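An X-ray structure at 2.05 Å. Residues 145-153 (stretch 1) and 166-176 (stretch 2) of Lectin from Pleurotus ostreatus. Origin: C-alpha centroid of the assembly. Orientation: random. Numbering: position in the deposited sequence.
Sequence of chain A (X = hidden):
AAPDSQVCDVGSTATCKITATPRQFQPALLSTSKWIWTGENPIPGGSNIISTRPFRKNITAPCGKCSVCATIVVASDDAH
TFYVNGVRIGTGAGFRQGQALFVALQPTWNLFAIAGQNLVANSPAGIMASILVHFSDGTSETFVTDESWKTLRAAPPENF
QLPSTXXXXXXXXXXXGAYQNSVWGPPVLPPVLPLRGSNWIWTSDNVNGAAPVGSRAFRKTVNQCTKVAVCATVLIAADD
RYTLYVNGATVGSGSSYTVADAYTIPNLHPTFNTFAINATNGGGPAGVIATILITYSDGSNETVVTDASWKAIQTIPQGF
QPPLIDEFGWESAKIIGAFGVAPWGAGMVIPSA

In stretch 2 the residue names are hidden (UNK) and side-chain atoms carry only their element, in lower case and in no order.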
# COMPACT_ATOMS: atom_id res chain seq x y z
N THR A 145 -0.92 37.70 -1.64
CA THR A 145 0.13 38.64 -1.24
C THR A 145 -0.46 40.04 -1.12
O THR A 145 -1.19 40.49 -2.01
CB THR A 145 1.26 38.64 -2.27
OG1 THR A 145 0.69 38.64 -3.58
CG2 THR A 145 2.14 37.40 -2.12
N ASP A 146 -0.15 40.73 -0.03
CA ASP A 146 -0.56 42.13 0.14
C ASP A 146 0.27 42.74 1.27
O ASP A 146 1.26 42.16 1.72
CB ASP A 146 -2.07 42.25 0.38
CG ASP A 146 -2.54 41.54 1.65
OD1 ASP A 146 -1.73 41.20 2.54
OD2 ASP A 146 -3.77 41.31 1.74
N GLU A 147 -0.16 43.92 1.74
CA GLU A 147 0.58 44.65 2.76
C GLU A 147 0.55 43.98 4.13
O GLU A 147 1.24 44.45 5.05
CB GLU A 147 0.05 46.09 2.88
CG GLU A 147 -1.32 46.24 3.57
CD GLU A 147 -2.49 45.86 2.66
OE1 GLU A 147 -2.26 45.45 1.50
OE2 GLU A 147 -3.65 45.97 3.12
N SER A 148 -0.22 42.90 4.31
CA SER A 148 -0.16 42.18 5.57
C SER A 148 1.02 41.20 5.63
O SER A 148 1.30 40.66 6.70
CB SER A 148 -1.47 41.43 5.84
OG SER A 148 -1.65 40.36 4.91
N TRP A 149 1.70 40.97 4.51
CA TRP A 149 2.90 40.14 4.54
C TRP A 149 4.05 40.92 5.17
O TRP A 149 4.08 42.15 5.13
CB TRP A 149 3.26 39.70 3.12
CG TRP A 149 2.33 38.64 2.58
CD1 TRP A 149 0.96 38.69 2.53
CD2 TRP A 149 2.69 37.37 2.02
NE1 TRP A 149 0.46 37.54 1.98
CE2 TRP A 149 1.50 36.70 1.66
CE3 TRP A 149 3.92 36.72 1.82
CZ2 TRP A 149 1.49 35.43 1.09
CZ3 TRP A 149 3.91 35.44 1.25
CH2 TRP A 149 2.71 34.82 0.89
N LYS A 150 5.00 40.20 5.76
CA LYS A 150 6.19 40.80 6.33
C LYS A 150 7.37 40.65 5.36
O LYS A 150 7.44 39.70 4.59
CB LYS A 150 6.55 40.16 7.68
CG LYS A 150 5.54 40.45 8.80
CD LYS A 150 5.20 41.94 8.87
CE LYS A 150 4.54 42.33 10.21
NZ LYS A 150 5.44 42.17 11.39
N THR A 151 8.29 41.62 5.42
CA THR A 151 9.48 41.58 4.58
C THR A 151 10.65 42.16 5.37
O THR A 151 10.52 42.51 6.54
CB THR A 151 9.25 42.35 3.27
OG1 THR A 151 10.36 42.14 2.39
CG2 THR A 151 9.12 43.84 3.53
N LEU A 152 11.81 42.24 4.71
CA LEU A 152 12.97 42.94 5.25
C LEU A 152 13.65 43.71 4.12
O LEU A 152 13.63 43.29 2.97
CB LEU A 152 14.01 41.99 5.87
CG LEU A 152 13.71 41.22 7.15
CD1 LEU A 152 14.89 40.31 7.44
CD2 LEU A 152 13.46 42.16 8.32
N ARG A 153 14.26 44.84 4.47
CA ARG A 153 15.08 45.58 3.52
C ARG A 153 16.51 45.04 3.50
O ARG A 153 17.47 45.79 3.65
CB ARG A 153 15.08 47.07 3.85
CG ARG A 153 13.73 47.72 3.82
CD ARG A 153 13.86 49.23 3.98
NE ARG A 153 12.57 49.90 3.85
CZ ARG A 153 12.41 51.10 3.29
NH1 ARG A 153 13.46 51.75 2.79
NH2 ARG A 153 11.21 51.63 3.22
N UNK A 166 11.09 34.32 13.92
CA UNK A 166 10.09 35.26 14.42
C UNK A 166 10.10 36.50 13.53
O UNK A 166 11.12 37.18 13.43
c UNK A 166 9.27 36.37 16.57
c UNK A 166 10.40 35.62 15.87
n UNK A 166 9.28 36.35 17.90
o UNK A 166 8.41 36.96 15.92
N UNK A 167 8.96 36.81 12.90
CA UNK A 167 8.86 37.97 12.02
C UNK A 167 8.06 39.11 12.65
O UNK A 167 7.66 40.05 11.95
c UNK A 167 6.85 37.06 10.71
o UNK A 167 6.41 36.42 9.73
o UNK A 167 6.14 37.29 11.72
c UNK A 167 8.29 37.57 10.65
N UNK A 168 7.82 39.05 13.97
CA UNK A 168 6.94 40.02 14.62
C UNK A 168 7.45 41.45 14.46
O UNK A 168 6.65 42.38 14.35
c UNK A 168 6.79 39.68 16.10
o UNK A 168 8.06 39.55 16.71
N UNK A 169 8.77 41.64 14.44
CA UNK A 169 9.35 42.97 14.29
C UNK A 169 9.73 43.32 12.86
O UNK A 169 10.28 44.40 12.62
c UNK A 169 10.19 43.18 16.68
o UNK A 169 9.20 43.81 17.06
c UNK A 169 10.57 43.12 15.20
n UNK A 169 10.97 42.50 17.51
N UNK A 170 9.46 42.43 11.90
CA UNK A 170 9.69 42.77 10.50
C UNK A 170 8.72 43.85 10.03
O UNK A 170 7.56 43.87 10.46
c UNK A 170 11.89 38.70 9.23
c UNK A 170 10.92 38.18 6.70
c UNK A 170 12.44 37.64 8.50
c UNK A 170 11.38 40.24 10.76
c UNK A 170 10.55 40.49 9.71
c UNK A 170 9.51 41.55 9.60
c UNK A 170 11.95 37.39 7.25
n UNK A 170 12.19 39.17 10.48
c UNK A 170 10.86 39.51 8.71
c UNK A 170 10.37 39.23 7.42
N UNK A 171 9.14 44.73 9.13
CA UNK A 171 8.20 45.70 8.55
C UNK A 171 7.23 45.03 7.59
O UNK A 171 7.44 43.90 7.13
c UNK A 171 10.30 45.84 7.42
c UNK A 171 9.12 46.68 7.82
c UNK A 171 10.50 44.89 8.58
N UNK A 172 6.15 45.74 7.30
CA UNK A 172 5.14 45.30 6.34
C UNK A 172 5.66 45.41 4.91
O UNK A 172 6.34 46.37 4.55
o UNK A 172 3.40 46.16 7.79
c UNK A 172 3.87 46.14 6.47
N UNK A 173 5.32 44.42 4.08
CA UNK A 173 5.57 44.54 2.65
C UNK A 173 4.84 45.76 2.08
O UNK A 173 3.82 46.21 2.61
c UNK A 173 5.11 43.26 1.93
N UNK A 174 5.37 46.31 0.99
CA UNK A 174 4.79 47.48 0.34
C UNK A 174 4.18 47.08 -1.00
O UNK A 174 4.86 46.50 -1.85
c UNK A 174 5.82 48.59 0.15
N UNK A 175 2.89 47.40 -1.17
CA UNK A 175 2.17 47.04 -2.39
C UNK A 175 2.75 47.80 -3.57
O UNK A 175 2.88 49.04 -3.53
c UNK A 175 -0.07 47.18 -3.57
c UNK A 175 0.08 46.33 -1.18
c UNK A 175 0.67 47.30 -2.22
N UNK A 176 3.11 47.07 -4.63
CA UNK A 176 3.64 47.66 -5.86
C UNK A 176 2.58 47.86 -6.95
O UNK A 176 2.85 48.56 -7.93
c UNK A 176 6.58 47.89 -5.14
n UNK A 176 6.51 48.27 -3.86
o UNK A 176 7.13 48.56 -6.01
c UNK A 176 5.92 46.57 -5.49
c UNK A 176 4.75 46.77 -6.45
O HOH W 1 2.37 43.57 7.86
O HOH W 2 0.07 46.27 6.94
O HOH W 3 4.34 39.54 11.97

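Position 166 carries two carbons, the second bearing one oxygen and one nitrogen, and touches nothing on stretch 1. This is an amide, Asn-166. Its OD1 accepts from the backbone N of position 168 at 2.9 Å, an asparagine's usual way of steadying a turn.

At position 167 two carbons end in two oxygens, and the second carbon lies 4.1 Å from Lys-150 CG. The carboxylate is that of Asp-167. Charge meets charge through water 3, which accepts from Lys-150 NZ and donates to Asp-167 OD1, both at 2.9 Å.

Position 168 has one carbon and one oxygen; its CA-to-CB bond points away from stretch 1. It is a serine, Ser-168, whose hydroxyl OG donates to Asn-166 OD1 at 2.7 Å, so that one amide oxygen receives both its backbone and its side chain.

Position 169 again shows two carbons, the second with one oxygen and one nitrogen. Asn-169 is exposed and makes no contact with stretch 1, as a polar side chain at the surface may.

At position 170 one carbon leads to fused five- and six-membered rings of eight carbons and one nitrogen. Leu-152 CD2 lies over the face of the five-membered ring, 3.6 Å from its centroid and 8° off its normal. Such a ring system can only be tryptophan, and Trp-170 offers Leu-152 a broad face for this CH-pi contact. The backbone N of Trp-170 closes a type I turn on Asp-167 O at 3.0 Å.

Position 171 has three carbons closing a ring onto its own backbone nitrogen, and the ring carbon bonded to that nitrogen packs 4.0 Å from Leu-152 CD2. This is Pro-171. It has no N-H to give, yet its carbonyl O accepts from Thr-151 N at 3.0 Å.

Position 172 bears one carbon and one oxygen, the carbon 3.4 Å from Glu-147 O. In Ser-172 the small hydroxyl leaves room for solvent: water 1 lies 2.8 Å from Ser-172 OG and donates to Glu-147 O at 3.2 Å.

A single carbon at position 173 points toward stretch 1, lying 4.2 Å from Trp-149 CB and 4.4 Å from Thr-151 CG2. It marks Ala-173, whose short apolar group fits this buried site.

Position 174 also has one carbon, but it points away; with no partner to reach on stretch 1, a lone methyl is enough for this contact, and Ala-174 begins the strand.

At position 175 one carbon carries two more, and one of these lies 3.7 Å from Glu-147 OE1. This is the branched Val-175, which covers part of that exposed side chain.

Position 176 has three carbons, the third with one oxygen and one nitrogen: Gln-176. Out of reach of stretch 1, it turns back so that NE2 donates to Ala-174 O at 3.1 Å.

The contact rests on a single bridge between Lys-150 and Ser-172, made by their neighbours: Ala-173 N donates to Trp-149 O at 2.8 Å, almost straight, and Thr-151 N to Pro-171 O. Lys-150 NZ then reaches into the turn, donating to Trp-170 O at 2.9 Å and Asp-167 O at 3.1 Å. Backbone bonds thus fix the register, the ammonium ties down the turn, and Leu-152 on Trp-170 adds apolar packing.

Stretch 2 (166-176) NDSNWPSAAVQ
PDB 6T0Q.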